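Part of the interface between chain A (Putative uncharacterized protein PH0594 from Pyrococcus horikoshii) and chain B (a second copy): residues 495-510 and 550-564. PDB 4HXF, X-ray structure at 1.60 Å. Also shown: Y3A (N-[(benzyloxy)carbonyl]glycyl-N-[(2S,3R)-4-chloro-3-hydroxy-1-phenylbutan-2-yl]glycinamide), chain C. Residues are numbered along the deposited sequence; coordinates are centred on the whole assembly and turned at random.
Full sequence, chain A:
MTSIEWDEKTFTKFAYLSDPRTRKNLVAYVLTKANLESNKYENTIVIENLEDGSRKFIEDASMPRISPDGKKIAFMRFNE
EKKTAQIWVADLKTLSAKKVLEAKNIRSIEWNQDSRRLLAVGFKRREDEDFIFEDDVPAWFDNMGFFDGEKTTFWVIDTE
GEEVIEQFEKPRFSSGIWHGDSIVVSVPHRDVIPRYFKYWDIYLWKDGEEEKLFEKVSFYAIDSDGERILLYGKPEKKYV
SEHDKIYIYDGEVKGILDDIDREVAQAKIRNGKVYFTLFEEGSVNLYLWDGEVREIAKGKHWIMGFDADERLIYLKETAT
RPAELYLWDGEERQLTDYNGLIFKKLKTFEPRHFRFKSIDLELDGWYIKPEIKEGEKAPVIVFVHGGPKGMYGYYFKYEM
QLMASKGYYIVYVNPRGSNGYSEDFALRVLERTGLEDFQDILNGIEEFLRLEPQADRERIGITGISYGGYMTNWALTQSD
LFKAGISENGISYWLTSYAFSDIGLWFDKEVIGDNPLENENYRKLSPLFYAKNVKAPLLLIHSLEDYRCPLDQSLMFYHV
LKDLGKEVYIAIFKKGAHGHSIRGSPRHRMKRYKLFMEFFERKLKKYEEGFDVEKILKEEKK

Chain A 495-510: LTSYAFSDIGLWFDKE
Chain B, residues 550-564: PLDQSLMFYHVLKDL

One carboxylate oxygen, Asp B563 OD2, gathers two donors from chain A: it accepts a hydrogen bond from Tyr A498 OH at 2.6 Å and forms a salt bridge with Lys A509 NZ at 2.8 Å. The two donors come from different helices of chain A, 495-500 and 504-510, so a single residue near the C-terminal end of helix B 552-563 ties both to the second copy. Tyr A498 (chi1 162°, t; chi2 65°) starts sideways but brings its hydroxyl inward, and OD2 lies at the edge of its ring; Lys A509 points toward chain B and is extended (m, t, t, t). Asp B563 has chi1 -155° (t) and chi2 22°. Its other oxygen, OD1, accepts from water 1 at 2.6 Å; that water also donates to Leu A505 O (2.8 Å) and accepts from Lys A509 NZ (3.0 Å). Water 2 accepts from Lys A509 NZ (3.0 Å) and donates to Asp B563 O (3.3 Å).

Helix 495-500 crosses helix B 552-563 at 71°, with axes 8.6 Å apart at closest approach; helix 504-510 crosses it at -76°, at 11.2 Å. Ser A501 leaves helical phi/psi (-76/163), and its OG (chi1 73°, p) donates to Ser A497 O at 2.7 Å.

In the backbone register Ala A499 CA lies nearest Met B556 CA, at 4.7 Å. The Ala A499 CB points toward chain B and lies 3.6 Å from Met B556 CB and 3.7 Å from Val B560 CG2. Ala A499 O accepts a hydrogen bond from His B559 ND1 (2.9 Å, angle at H 148°) and also meets Met B556 CA in a CA-H...O contact (3.5 Å, 173°). The imidazole (chi1 -72°, m; chi2 160°) presents its edge to this carbonyl, while His B559 NE2 is hydrogen-bonded elsewhere in the structure.

Phe A500 (chi1 -159°, t; chi2 39°) reaches along the N-terminal part of the chain B helix. Asp B552 CB sits 3.7 Å from its ring centroid, 6° off the normal, a CH-pi contact over the face. Phe A500 CE1 touches Leu B555 CD2 at 3.8 Å, and Phe A500 CB packs on Met B556 CG at 3.8 Å. Met B556 (m, t, m) also brings SD to 3.7 Å from Thr A496 CG2.

Leu A505 (m, t) points toward chain B, its CA 7.0 Å from Asp B563 CA. Its CD1 lies 3.6 Å from His B559 O and its CD2 3.8 Å from Asp B563 OD2, placing apolar branches beside the polar cluster.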

# COMPACT_ATOMS: atom_id res chain seq x y z
N LEU A 495 -41.18 -11.31 27.06
CA LEU A 495 -41.51 -9.91 27.02
C LEU A 495 -40.44 -9.12 26.28
O LEU A 495 -40.74 -8.23 25.48
CB LEU A 495 -41.67 -9.27 28.41
CG LEU A 495 -42.26 -7.88 28.41
CD1 LEU A 495 -43.66 -7.77 27.83
CD2 LEU A 495 -42.36 -7.26 29.79
N THR A 496 -39.14 -9.47 26.46
CA THR A 496 -38.10 -8.82 25.68
C THR A 496 -38.09 -9.21 24.22
O THR A 496 -37.61 -8.48 23.35
CB THR A 496 -36.71 -8.94 26.33
OG1 THR A 496 -36.33 -10.31 26.31
CG2 THR A 496 -36.78 -8.37 27.76
N SER A 497 -38.55 -10.45 23.89
CA SER A 497 -38.75 -10.77 22.51
C SER A 497 -39.76 -9.81 21.88
O SER A 497 -39.54 -9.23 20.81
CB SER A 497 -39.22 -12.24 22.41
OG SER A 497 -39.59 -12.57 21.03
N TYR A 498 -40.92 -9.65 22.51
CA TYR A 498 -41.92 -8.67 22.04
C TYR A 498 -41.35 -7.31 21.69
O TYR A 498 -41.55 -6.73 20.67
CB TYR A 498 -43.09 -8.57 23.04
CG TYR A 498 -43.93 -7.31 22.89
CD1 TYR A 498 -44.70 -7.05 21.74
CD2 TYR A 498 -43.91 -6.36 23.85
CE1 TYR A 498 -45.39 -5.92 21.63
CE2 TYR A 498 -44.64 -5.21 23.73
CZ TYR A 498 -45.34 -4.96 22.64
OH TYR A 498 -46.04 -3.77 22.54
N ALA A 499 -40.62 -6.74 22.72
CA ALA A 499 -40.22 -5.36 22.65
C ALA A 499 -38.86 -5.07 21.97
O ALA A 499 -38.70 -3.95 21.52
CB ALA A 499 -40.23 -4.73 24.08
N PHE A 500 -37.98 -6.04 21.92
CA PHE A 500 -36.64 -5.88 21.34
C PHE A 500 -36.41 -6.50 20.00
O PHE A 500 -35.58 -5.98 19.24
CB PHE A 500 -35.67 -6.41 22.40
CG PHE A 500 -34.21 -5.93 22.29
CD1 PHE A 500 -33.87 -4.65 21.93
CD2 PHE A 500 -33.19 -6.78 22.77
CE1 PHE A 500 -32.53 -4.26 21.94
CE2 PHE A 500 -31.86 -6.37 22.79
CZ PHE A 500 -31.52 -5.13 22.31
N SER A 501 -37.04 -7.62 19.68
CA SER A 501 -36.75 -8.31 18.43
C SER A 501 -37.35 -7.65 17.22
O SER A 501 -38.21 -6.81 17.29
CB SER A 501 -37.18 -9.73 18.46
OG SER A 501 -38.59 -9.84 18.38
N ASP A 502 -36.83 -8.04 16.08
CA ASP A 502 -37.30 -7.46 14.84
C ASP A 502 -38.79 -7.63 14.58
O ASP A 502 -39.43 -6.71 14.04
CB ASP A 502 -36.45 -7.93 13.69
CG ASP A 502 -36.44 -9.44 13.46
OD1 ASP A 502 -37.01 -10.21 14.17
OD2 ASP A 502 -35.77 -9.79 12.49
N ILE A 503 -39.30 -8.85 14.84
CA ILE A 503 -40.69 -9.16 14.55
C ILE A 503 -41.59 -9.19 15.76
O ILE A 503 -42.80 -9.46 15.67
CB ILE A 503 -40.76 -10.50 13.80
CG1 ILE A 503 -40.39 -11.68 14.65
CG2 ILE A 503 -40.01 -10.41 12.44
CD1 ILE A 503 -40.64 -13.09 14.04
N GLY A 504 -41.05 -8.89 16.94
CA GLY A 504 -41.80 -9.10 18.11
C GLY A 504 -43.05 -8.35 18.30
O GLY A 504 -43.97 -8.86 18.91
N LEU A 505 -43.13 -7.12 17.78
CA LEU A 505 -44.27 -6.26 18.09
C LEU A 505 -45.58 -6.93 17.60
O LEU A 505 -46.63 -6.73 18.26
CB LEU A 505 -44.14 -4.85 17.52
CG LEU A 505 -43.17 -3.88 18.16
CD1 LEU A 505 -43.20 -2.56 17.36
CD2 LEU A 505 -43.50 -3.78 19.66
N TRP A 506 -45.49 -7.67 16.49
CA TRP A 506 -46.68 -8.36 15.98
C TRP A 506 -46.61 -9.82 16.20
O TRP A 506 -47.63 -10.39 16.59
CB TRP A 506 -46.86 -7.95 14.51
CG TRP A 506 -45.64 -8.14 13.69
CD1 TRP A 506 -44.65 -7.23 13.43
CD2 TRP A 506 -45.31 -9.30 12.96
NE1 TRP A 506 -43.69 -7.80 12.62
CE2 TRP A 506 -44.03 -9.00 12.29
CE3 TRP A 506 -45.91 -10.57 12.78
CZ2 TRP A 506 -43.41 -9.90 11.54
CZ3 TRP A 506 -45.25 -11.48 12.01
CH2 TRP A 506 -44.02 -11.15 11.41
N PHE A 507 -45.47 -10.48 16.05
CA PHE A 507 -45.45 -11.91 16.15
C PHE A 507 -45.63 -12.43 17.58
O PHE A 507 -46.36 -13.40 17.75
CB PHE A 507 -44.23 -12.51 15.53
CG PHE A 507 -44.36 -14.01 15.21
CD1 PHE A 507 -45.48 -14.49 14.46
CD2 PHE A 507 -43.45 -14.89 15.67
CE1 PHE A 507 -45.59 -15.86 14.21
CE2 PHE A 507 -43.53 -16.26 15.39
CZ PHE A 507 -44.61 -16.74 14.66
N ASP A 508 -45.02 -11.81 18.57
CA ASP A 508 -45.22 -12.26 19.93
C ASP A 508 -46.68 -12.09 20.36
O ASP A 508 -47.20 -12.89 21.14
CB ASP A 508 -44.31 -11.52 20.96
CG ASP A 508 -42.90 -12.03 21.02
OD1 ASP A 508 -42.21 -11.98 20.06
OD2 ASP A 508 -42.56 -12.37 22.13
N LYS A 509 -47.33 -11.04 19.88
CA LYS A 509 -48.80 -10.83 20.19
C LYS A 509 -49.61 -12.08 19.79
O LYS A 509 -50.59 -12.44 20.49
CB LYS A 509 -49.39 -9.56 19.61
CG LYS A 509 -48.90 -8.30 20.36
CD LYS A 509 -49.62 -7.06 19.91
CE LYS A 509 -49.06 -5.79 20.56
NZ LYS A 509 -49.60 -4.54 19.95
N GLU A 510 -49.22 -12.64 18.67
CA GLU A 510 -49.89 -13.81 18.12
C GLU A 510 -49.48 -15.11 18.84
O GLU A 510 -50.32 -15.89 19.27
CB GLU A 510 -49.53 -13.91 16.65
CG GLU A 510 -50.05 -15.18 15.96
CD GLU A 510 -49.99 -15.11 14.45
OE1 GLU A 510 -49.76 -16.25 13.94
OE2 GLU A 510 -50.42 -14.04 13.90
N PRO B 550 -27.68 -1.44 28.76
CA PRO B 550 -27.66 -1.93 27.39
C PRO B 550 -28.80 -1.42 26.53
O PRO B 550 -29.75 -0.81 26.97
CB PRO B 550 -27.72 -3.46 27.55
CG PRO B 550 -27.21 -3.73 28.95
CD PRO B 550 -27.68 -2.56 29.75
N LEU B 551 -28.59 -1.65 25.23
CA LEU B 551 -29.49 -1.12 24.14
C LEU B 551 -30.97 -1.34 24.36
O LEU B 551 -31.77 -0.49 24.00
CB LEU B 551 -29.02 -1.66 22.82
CG LEU B 551 -29.85 -1.09 21.60
CD1 LEU B 551 -29.75 0.44 21.41
CD2 LEU B 551 -29.40 -1.89 20.31
N ASP B 552 -31.35 -2.51 24.88
CA ASP B 552 -32.72 -2.88 25.12
C ASP B 552 -33.45 -1.78 25.91
O ASP B 552 -34.62 -1.49 25.70
CB ASP B 552 -32.89 -4.25 25.79
CG ASP B 552 -32.35 -4.27 27.19
OD1 ASP B 552 -33.11 -4.70 28.06
OD2 ASP B 552 -31.15 -3.88 27.38
N GLN B 553 -32.71 -1.14 26.79
CA GLN B 553 -33.34 -0.14 27.66
C GLN B 553 -33.95 1.02 26.87
O GLN B 553 -34.98 1.54 27.25
CB GLN B 553 -32.38 0.44 28.69
CG GLN B 553 -31.85 -0.55 29.74
CD GLN B 553 -33.00 -1.20 30.52
OE1 GLN B 553 -34.08 -0.58 30.61
NE2 GLN B 553 -32.80 -2.44 31.05
N SER B 554 -33.32 1.42 25.80
CA SER B 554 -33.85 2.45 24.89
C SER B 554 -34.70 1.83 23.81
O SER B 554 -35.79 2.36 23.54
CB SER B 554 -32.83 3.40 24.26
OG SER B 554 -32.18 4.21 25.27
N LEU B 555 -34.21 0.75 23.19
CA LEU B 555 -34.91 0.25 21.98
C LEU B 555 -36.27 -0.38 22.33
O LEU B 555 -37.28 -0.23 21.59
CB LEU B 555 -34.01 -0.66 21.17
CG LEU B 555 -34.60 -1.20 19.85
CD1 LEU B 555 -35.08 0.01 18.99
CD2 LEU B 555 -33.56 -2.06 19.05
N MET B 556 -36.36 -1.05 23.47
CA MET B 556 -37.65 -1.62 23.88
C MET B 556 -38.66 -0.51 24.09
O MET B 556 -39.79 -0.66 23.70
CB MET B 556 -37.56 -2.57 25.09
CG MET B 556 -36.77 -3.79 24.90
SD MET B 556 -36.94 -4.95 26.31
CE MET B 556 -36.38 -3.97 27.67
N PHE B 557 -38.28 0.54 24.80
CA PHE B 557 -39.11 1.68 25.08
C PHE B 557 -39.55 2.36 23.76
O PHE B 557 -40.76 2.62 23.56
CB PHE B 557 -38.47 2.62 26.06
CG PHE B 557 -39.41 3.60 26.75
CD1 PHE B 557 -40.63 3.25 27.35
CD2 PHE B 557 -38.96 4.88 27.01
CE1 PHE B 557 -41.41 4.19 27.96
CE2 PHE B 557 -39.73 5.80 27.71
CZ PHE B 557 -40.90 5.44 28.26
N TYR B 558 -38.62 2.55 22.87
CA TYR B 558 -38.89 3.05 21.53
C TYR B 558 -39.92 2.20 20.77
O TYR B 558 -40.99 2.72 20.33
CB TYR B 558 -37.60 3.14 20.72
CG TYR B 558 -37.86 3.60 19.28
CD1 TYR B 558 -38.15 4.92 18.98
CD2 TYR B 558 -37.94 2.68 18.27
CE1 TYR B 558 -38.47 5.31 17.68
CE2 TYR B 558 -38.29 3.03 16.98
CZ TYR B 558 -38.54 4.37 16.69
OH TYR B 558 -38.90 4.80 15.44
N HIS B 559 -39.68 0.87 20.66
CA HIS B 559 -40.64 0.04 19.94
C HIS B 559 -42.06 0.02 20.53
O HIS B 559 -43.07 0.04 19.82
CB HIS B 559 -40.16 -1.42 19.84
CG HIS B 559 -39.03 -1.66 18.90
ND1 HIS B 559 -38.22 -2.76 18.96
CD2 HIS B 559 -38.67 -0.99 17.68
CE1 HIS B 559 -37.37 -2.75 17.83
NE2 HIS B 559 -37.68 -1.69 17.08
N VAL B 560 -42.09 -0.06 21.87
CA VAL B 560 -43.36 -0.14 22.58
C VAL B 560 -44.09 1.17 22.43
O VAL B 560 -45.31 1.18 22.17
CB VAL B 560 -43.20 -0.59 24.03
CG1 VAL B 560 -44.45 -0.26 24.81
CG2 VAL B 560 -42.78 -2.09 24.11
N LEU B 561 -43.41 2.29 22.59
CA LEU B 561 -44.05 3.62 22.34
C LEU B 561 -44.57 3.76 20.88
O LEU B 561 -45.70 4.20 20.67
CB LEU B 561 -43.06 4.79 22.74
CG LEU B 561 -42.80 4.97 24.21
CD1 LEU B 561 -41.55 5.81 24.33
CD2 LEU B 561 -44.03 5.56 24.90
N LYS B 562 -43.84 3.25 19.90
CA LYS B 562 -44.31 3.28 18.55
C LYS B 562 -45.54 2.34 18.39
O LYS B 562 -46.49 2.68 17.67
CB LYS B 562 -43.20 2.82 17.59
CG LYS B 562 -42.09 3.88 17.42
CD LYS B 562 -42.47 5.17 16.72
CE LYS B 562 -42.99 4.95 15.43
NZ LYS B 562 -43.33 6.30 14.69
N ASP B 563 -45.54 1.20 19.09
CA ASP B 563 -46.65 0.21 19.01
C ASP B 563 -47.94 0.86 19.55
O ASP B 563 -49.04 0.47 19.20
CB ASP B 563 -46.34 -1.00 19.84
CG ASP B 563 -47.05 -2.26 19.40
OD1 ASP B 563 -47.48 -2.36 18.25
OD2 ASP B 563 -47.19 -3.17 20.25
N LEU B 564 -47.73 1.91 20.40
CA LEU B 564 -48.83 2.65 21.06
C LEU B 564 -49.11 3.97 20.34
O LEU B 564 -49.92 4.79 20.82
CB LEU B 564 -48.55 2.79 22.55
CG LEU B 564 -48.52 1.51 23.34
CD1 LEU B 564 -47.93 1.74 24.76
CD2 LEU B 564 -49.89 0.84 23.44
N3 Y3A C . -40.01 -17.31 11.43
CA3 Y3A C . -40.31 -17.44 12.87
C3 Y3A C . -38.97 -17.18 13.57
O3 Y3A C . -38.00 -16.61 13.13
C4 Y3A C . -36.64 -19.04 15.21
O4 Y3A C . -37.36 -20.21 15.40
CA4 Y3A C . -37.53 -17.88 15.60
N4 Y3A C . -38.79 -18.06 14.84
CB4 Y3A C . -38.07 -17.90 17.06
CG4 Y3A C . -38.96 -16.75 17.39
CD1 Y3A C . -38.55 -15.40 17.42
CD2 Y3A C . -40.27 -17.00 17.78
CE1 Y3A C . -39.39 -14.36 17.76
CE2 Y3A C . -41.13 -15.96 18.12
CZ4 Y3A C . -40.71 -14.67 18.08
C15 Y3A C . -35.73 -18.81 13.94
O HOH W 1 -48.26 -4.63 17.31
O HOH W 2 -49.91 -1.86 21.30